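Long-range contact in Mgp-operon protein 3 (Mycoplasma pneumoniae, PDB 6RJ1), which serves in cell adhesion as an extracellular, membrane-anchored protein of the mycoplasma surface, probably by recognising sugars on host cells: residues A[51-57]-A[114-120]. Numbering follows the deposited sequence.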
ATOM      1  N   THR A  51      25.121 -20.351   4.597  1.00 88.76           N
ATOM      2  CA  THR A  51      25.282 -20.587   6.039  1.00 87.99           C
ATOM      3  C   THR A  51      24.318 -19.742   6.917  1.00 89.43           C
ATOM      4  O   THR A  51      24.400 -19.827   8.148  1.00 89.44           O
ATOM      5  CB  THR A  51      26.778 -20.427   6.446  1.00100.47           C
ATOM      6  OG1 THR A  51      27.063 -21.208   7.613  1.00102.11           O
ATOM      7  CG2 THR A  51      27.244 -18.956   6.609  1.00 99.43           C
ATOM      8  N   LYS A  52      23.414 -18.959   6.302  1.00 83.40           N
ATOM      9  CA  LYS A  52      22.506 -18.082   7.045  1.00 82.48           C
ATOM     10  C   LYS A  52      21.024 -18.197   6.662  1.00 84.92           C
ATOM     11  O   LYS A  52      20.683 -18.392   5.493  1.00 84.76           O
ATOM     12  CB  LYS A  52      22.981 -16.620   6.913  1.00 84.43           C
ATOM     13  CG  LYS A  52      22.346 -15.614   7.885  1.00 86.15           C
ATOM     14  CD  LYS A  52      23.384 -14.703   8.528  1.00 87.92           C
ATOM     15  CE  LYS A  52      23.926 -13.643   7.596  1.00 88.12           C
ATOM     16  NZ  LYS A  52      25.222 -13.103   8.089  1.00 90.03           N
ATOM     17  N   LEU A  53      20.156 -18.051   7.676  1.00 79.34           N
ATOM     18  CA  LEU A  53      18.706 -18.034   7.550  1.00 78.49           C
ATOM     19  C   LEU A  53      18.162 -16.953   8.480  1.00 80.06           C
ATOM     20  O   LEU A  53      18.398 -16.987   9.688  1.00 79.98           O
ATOM     21  CB  LEU A  53      18.082 -19.408   7.844  1.00 78.66           C
ATOM     22  CG  LEU A  53      16.557 -19.503   7.755  1.00 83.47           C
ATOM     23  CD1 LEU A  53      16.078 -19.523   6.304  1.00 83.88           C
ATOM     24  CD2 LEU A  53      16.068 -20.728   8.478  1.00 86.47           C
ATOM     25  N   VAL A  54      17.472 -15.975   7.892  1.00 74.01           N
ATOM     26  CA  VAL A  54      16.877 -14.836   8.584  1.00 72.65           C
ATOM     27  C   VAL A  54      15.356 -15.027   8.619  1.00 74.36           C
ATOM     28  O   VAL A  54      14.766 -15.349   7.591  1.00 74.12           O
ATOM     29  CB  VAL A  54      17.291 -13.505   7.896  1.00 76.19           C
ATOM     30  CG1 VAL A  54      16.703 -12.299   8.614  1.00 75.47           C
ATOM     31  CG2 VAL A  54      18.812 -13.385   7.800  1.00 76.25           C
ATOM     32  N   ALA A  55      14.731 -14.853   9.797  1.00 69.12           N
ATOM     33  CA  ALA A  55      13.278 -14.996   9.962  1.00 68.06           C
ATOM     34  C   ALA A  55      12.659 -13.758  10.630  1.00 71.18           C
ATOM     35  O   ALA A  55      13.364 -13.007  11.297  1.00 71.11           O
ATOM     36  CB  ALA A  55      12.957 -16.255  10.761  1.00 68.45           C
ATOM     37  N   LEU A  56      11.353 -13.538  10.420  1.00 66.41           N
ATOM     38  CA  LEU A  56      10.582 -12.434  10.986  1.00 65.36           C
ATOM     39  C   LEU A  56       9.379 -13.017  11.723  1.00 69.57           C
ATOM     40  O   LEU A  56       8.574 -13.747  11.135  1.00 70.08           O
ATOM     41  CB  LEU A  56      10.125 -11.467   9.877  1.00 65.09           C
ATOM     42  CG  LEU A  56       9.327 -10.222  10.295  1.00 68.98           C
ATOM     43  CD1 LEU A  56      10.108  -9.361  11.281  1.00 68.80           C
ATOM     44  CD2 LEU A  56       8.932  -9.407   9.086  1.00 69.49           C
ATOM     45  N   VAL A  57       9.269 -12.707  13.010  1.00 65.08           N
ATOM     46  CA  VAL A  57       8.186 -13.219  13.854  1.00 64.39           C
ATOM     47  C   VAL A  57       7.463 -12.099  14.611  1.00 67.75           C
ATOM     48  O   VAL A  57       8.100 -11.142  15.061  1.00 67.29           O
ATOM     49  CB  VAL A  57       8.658 -14.351  14.826  1.00 67.38           C
ATOM     50  CG1 VAL A  57       9.017 -15.635  14.080  1.00 66.69           C
ATOM     51  CG2 VAL A  57       9.806 -13.889  15.721  1.00 66.84           C
ATOM     52  N   TYR A 114      10.386  -9.738  16.262  1.00 67.31           N
ATOM     53  CA  TYR A 114      11.813 -10.026  16.183  1.00 67.36           C
ATOM     54  C   TYR A 114      12.244 -10.477  14.812  1.00 70.06           C
ATOM     55  O   TYR A 114      11.470 -11.088  14.073  1.00 69.01           O
ATOM     56  CB  TYR A 114      12.217 -11.115  17.195  1.00 68.55           C
ATOM     57  CG  TYR A 114      12.280 -10.637  18.623  1.00 70.78           C
ATOM     58  CD1 TYR A 114      13.436 -10.049  19.133  1.00 72.62           C
ATOM     59  CD2 TYR A 114      11.195 -10.795  19.480  1.00 71.80           C
ATOM     60  CE1 TYR A 114      13.500  -9.607  20.453  1.00 72.30           C
ATOM     61  CE2 TYR A 114      11.243 -10.352  20.799  1.00 72.62           C
ATOM     62  CZ  TYR A 114      12.398  -9.758  21.284  1.00 79.72           C
ATOM     63  OH  TYR A 114      12.438  -9.317  22.588  1.00 81.20           O
ATOM     64  N   VAL A 115      13.506 -10.178  14.496  1.00 66.59           N
ATOM     65  CA  VAL A 115      14.209 -10.658  13.320  1.00 66.31           C
ATOM     66  C   VAL A 115      15.142 -11.698  13.933  1.00 70.55           C
ATOM     67  O   VAL A 115      15.910 -11.364  14.845  1.00 70.72           O
ATOM     68  CB  VAL A 115      14.969  -9.552  12.541  1.00 69.87           C
ATOM     69  CG1 VAL A 115      15.981 -10.156  11.573  1.00 69.60           C
ATOM     70  CG2 VAL A 115      13.998  -8.650  11.798  1.00 69.38           C
ATOM     71  N   LEU A 116      15.009 -12.962  13.507  1.00 65.70           N
ATOM     72  CA  LEU A 116      15.809 -14.065  14.037  1.00 64.66           C
ATOM     73  C   LEU A 116      16.889 -14.461  13.053  1.00 70.32           C
ATOM     74  O   LEU A 116      16.620 -14.570  11.855  1.00 70.94           O
ATOM     75  CB  LEU A 116      14.935 -15.286  14.374  1.00 63.89           C
ATOM     76  CG  LEU A 116      13.576 -15.027  15.010  1.00 67.65           C
ATOM     77  CD1 LEU A 116      12.757 -16.266  15.011  1.00 67.74           C
ATOM     78  CD2 LEU A 116      13.707 -14.508  16.417  1.00 68.82           C
ATOM     79  N   ILE A 117      18.107 -14.684  13.563  1.00 66.72           N
ATOM     80  CA  ILE A 117      19.260 -15.086  12.768  1.00 67.23           C
ATOM     81  C   ILE A 117      19.639 -16.515  13.155  1.00 73.64           C
ATOM     82  O   ILE A 117      19.791 -16.829  14.344  1.00 72.89           O
ATOM     83  CB  ILE A 117      20.453 -14.098  12.942  1.00 70.52           C
ATOM     84  CG1 ILE A 117      20.031 -12.611  12.749  1.00 70.90           C
ATOM     85  CG2 ILE A 117      21.654 -14.468  12.058  1.00 71.42           C
ATOM     86  CD1 ILE A 117      19.445 -12.172  11.352  1.00 77.53           C
ATOM     87  N   PHE A 118      19.786 -17.373  12.136  1.00 71.42           N
ATOM     88  CA  PHE A 118      20.155 -18.773  12.288  1.00 71.55           C
ATOM     89  C   PHE A 118      21.400 -19.064  11.473  1.00 79.07           C
ATOM     90  O   PHE A 118      21.594 -18.477  10.409  1.00 79.46           O
ATOM     91  CB  PHE A 118      19.010 -19.684  11.820  1.00 72.62           C
ATOM     92  CG  PHE A 118      17.769 -19.652  12.679  1.00 73.15           C
ATOM     93  CD1 PHE A 118      16.757 -18.726  12.435  1.00 74.41           C
ATOM     94  CD2 PHE A 118      17.592 -20.573  13.709  1.00 74.28           C
ATOM     95  CE1 PHE A 118      15.603 -18.707  13.222  1.00 74.76           C
ATOM     96  CE2 PHE A 118      16.433 -20.557  14.495  1.00 76.16           C
ATOM     97  CZ  PHE A 118      15.447 -19.625  14.246  1.00 73.90           C
ATOM     98  N   LYS A 119      22.241 -19.967  11.974  1.00 78.15           N
ATOM     99  CA  LYS A 119      23.459 -20.400  11.293  1.00 79.40           C
ATOM    100  C   LYS A 119      23.278 -21.844  10.863  1.00 86.39           C
ATOM    101  O   LYS A 119      22.635 -22.612  11.588  1.00 86.38           O
ATOM    102  CB  LYS A 119      24.719 -20.217  12.164  1.00 81.87           C
ATOM    103  CG  LYS A 119      24.873 -21.105  13.402  1.00 96.16           C
ATOM    104  CD  LYS A 119      26.285 -20.992  13.975  1.00106.32           C
ATOM    105  CE  LYS A 119      26.377 -21.517  15.387  1.00115.47           C
ATOM    106  NZ  LYS A 119      25.741 -20.598  16.383  1.00118.72           N
ATOM    107  N   ALA A 120      23.830 -22.216   9.705  1.00 84.46           N
ATOM    108  CA  ALA A 120      23.721 -23.583   9.208  1.00 84.88           C
ATOM    109  C   ALA A 120      24.500 -24.552  10.085  1.00 90.10           C
ATOM    110  O   ALA A 120      25.521 -24.182  10.663  1.00 89.78           O
ATOM    111  CB  ALA A 120      24.198 -23.661   7.773  1.00 85.68           C
TER
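Start at Ala55, the smallest of the two segments' side chains on its face of the sheet and the hollow around which the neighbours arrange themselves. Phe118 leans across from the other strand so that the edge of its ring reaches over the methyl, Phe118 CE1 lying 4.4 Å from Ala55 CB; Leu116 comes up beside it, its CB 4.2 Å from Ala55 CB. Further along, Val57 CG2 drops between Tyr114 and Leu116, 4.0 Å from Tyr114 CB and 3.9 Å from Leu116 CD1. Helix 30-33 covers part of this face, Val30 resting on Ala55, Val57 and Leu116, and Ala33 on Phe118. Residues 51-57 and 114-120 lie on neighbouring antiparallel strands between 40-48 and 125-135, in one half of a mixed eight-stranded sheet that continues as 125-135 pairs in parallel with 487-492. Seven backbone hydrogen bonds hold the pair in register, from Ala120 N to Thr51 O (2.9 Å) to Tyr114 N to Val57 O (2.9 Å). Turn to the opposite face: Val54 lies against the shared edge of Val115 and Ile117, its closest approaches CG1 to Val115 CG1 (3.7 Å) and CG2 to Ile117 CD1 (3.8 Å). Leu56 CD1 packs on Val115 CG2 (4.0 Å), and Lys52 lays CD against Ile117 CG2 (3.9 Å) before its amine reaches Glu483 in a salt bridge and Tyr460 in a hydrogen bond.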